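Local atomic coordinates of GH62 arabinofuranosidase (Podospora anserina, PDB entry 4N4B), a protein that hydrolyses terminal non-reducing alpha-L-arabinofuranoside residues as a family 62 glycoside hydrolase, probably acting on xylan. Residues A[208-211]-A[212-215]. Residues are numbered along the deposited sequence; the frame is centred on the assembly and turned at random.
Sequences QDNR and NDLF
N210 lays its amide across the carboxylate of D213, the two planes 71° apart. N210 ND2 donates a nearly straight hydrogen bond of 2.8 Å to D213 OD2, which lies close to the amide plane but receives the N-H from above its own carboxylate. With chi1 63° N210 CG stands between the backbone N and the carbonyl carbon, which turns the amide to D213. With an alanine at D213 the N210 amide is likely to lose its main acceptor and be freer to turn, since its other bond, to D209 OD1, is weak. The chain closes the same turn, D213 N bonding to N210 O at 2.9 Å and L214 N to R211 O at 3.3 Å. This short 3-10 turn links strand 204-208, the outer edge of one four-stranded propeller blade, to strand 216-222, which opens the next. D209 OD1 accepts the backbone N-H of N210, and water 1 bridges it to D213 OD2; OD2 of D209 forms a salt bridge with R244. On another side of the turn R211 and F215 run side by side; in the conformer given, one of two deposited for R211, its CG meets the ring edge and F215 CE1 lies over the guanidinium centre. The F215 side chain also packs on I235 of strand 228-235.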
loop_
_atom_site.group_PDB
_atom_site.type_symbol
_atom_site.label_atom_id
_atom_site.label_comp_id
_atom_site.label_asym_id
_atom_site.label_seq_id
_atom_site.Cartn_x
_atom_site.Cartn_y
_atom_site.Cartn_z
ATOM N N GLN A 208 17.648 -5.427 0.064
ATOM C CA GLN A 208 18.368 -4.238 -0.278
ATOM C C GLN A 208 18.752 -4.236 -1.735
ATOM O O GLN A 208 19.034 -5.260 -2.288
ATOM C CB GLN A 208 19.699 -4.285 0.565
ATOM C CG GLN A 208 20.673 -3.183 0.404
ATOM C CD GLN A 208 21.713 -3.227 1.517
ATOM O OE1 GLN A 208 22.270 -4.301 1.795
ATOM N NE2 GLN A 208 21.759 -2.190 2.291
ATOM N N ASP A 209 18.702 -3.091 -2.362
ATOM C CA ASP A 209 19.006 -2.914 -3.816
ATOM C C ASP A 209 19.361 -1.510 -3.973
ATOM O O ASP A 209 19.321 -0.677 -3.071
ATOM C CB ASP A 209 17.808 -3.320 -4.663
ATOM C CG ASP A 209 18.119 -3.934 -5.971
ATOM O OD1 ASP A 209 19.156 -3.621 -6.534
ATOM O OD2 ASP A 209 17.279 -4.736 -6.438
ATOM N N ASN A 210 19.721 -1.061 -5.180
ATOM C CA ASN A 210 19.798 0.317 -5.470
ATOM C C ASN A 210 18.450 0.996 -5.306
ATOM O O ASN A 210 17.448 0.303 -5.530
ATOM C CB ASN A 210 20.422 0.657 -6.861
ATOM C CG ASN A 210 19.616 0.136 -7.976
ATOM O OD1 ASN A 210 18.955 0.938 -8.698
ATOM N ND2 ASN A 210 19.645 -1.092 -8.185
ATOM N N ARG A 211 18.441 2.241 -4.927
ATOM C CA ARG A 211 17.182 2.930 -4.509
ATOM C C ARG A 211 16.151 2.821 -5.565
ATOM O O ARG A 211 14.999 2.493 -5.203
ATOM C CB ARG A 211 17.447 4.384 -4.228
ATOM C CG ARG A 211 16.315 5.443 -4.141
ATOM C CD ARG A 211 16.939 6.821 -4.464
ATOM N NE ARG A 211 16.153 8.017 -4.284
ATOM C CZ ARG A 211 15.456 8.654 -5.242
ATOM N NH1 ARG A 211 15.328 8.185 -6.479
ATOM N NH2 ARG A 211 14.824 9.746 -4.947
ATOM N N ASN A 212 16.408 3.018 -6.818
ATOM C CA ASN A 212 15.364 2.933 -7.821
ATOM C C ASN A 212 14.811 1.601 -8.046
ATOM O O ASN A 212 13.672 1.505 -8.568
ATOM C CB ASN A 212 15.767 3.517 -9.145
ATOM C CG ASN A 212 15.917 5.041 -9.118
ATOM O OD1 ASN A 212 16.080 5.651 -10.254
ATOM N ND2 ASN A 212 15.931 5.673 -8.073
ATOM N N ASP A 213 15.521 0.540 -7.715
ATOM C CA ASP A 213 15.033 -0.787 -7.898
ATOM C C ASP A 213 14.216 -1.356 -6.664
ATOM O O ASP A 213 13.667 -2.435 -6.791
ATOM C CB ASP A 213 16.217 -1.755 -8.271
ATOM C CG ASP A 213 16.625 -1.621 -9.707
ATOM O OD1 ASP A 213 15.921 -0.961 -10.485
ATOM O OD2 ASP A 213 17.756 -2.116 -10.032
ATOM N N LEU A 214 14.264 -0.684 -5.536
ATOM C CA LEU A 214 13.583 -1.173 -4.383
ATOM C C LEU A 214 13.148 0.034 -3.559
ATOM O O LEU A 214 13.589 0.296 -2.450
ATOM C CB LEU A 214 14.485 -2.108 -3.573
ATOM C CG LEU A 214 13.743 -2.951 -2.564
ATOM C CD1 LEU A 214 13.089 -4.119 -3.251
ATOM C CD2 LEU A 214 14.727 -3.458 -1.501
ATOM N N PHE A 215 12.260 0.812 -4.142
ATOM C CA PHE A 215 12.103 2.170 -3.699
ATOM C C PHE A 215 11.147 2.364 -2.486
ATOM O O PHE A 215 11.532 2.857 -1.447
ATOM C CB PHE A 215 11.722 3.117 -4.890
ATOM C CG PHE A 215 11.777 4.574 -4.601
ATOM C CD1 PHE A 215 12.948 5.138 -4.167
ATOM C CD2 PHE A 215 10.716 5.388 -4.777
ATOM C CE1 PHE A 215 13.024 6.486 -3.868
ATOM C CE2 PHE A 215 10.777 6.734 -4.538
ATOM C CZ PHE A 215 11.934 7.317 -4.083
HETATM O O HOH W 1 19.670 -3.439 -9.014
HETATM O O HOH W 2 19.159 3.832 -8.155
HETATM O O HOH W 3 17.611 0.946 -11.316
#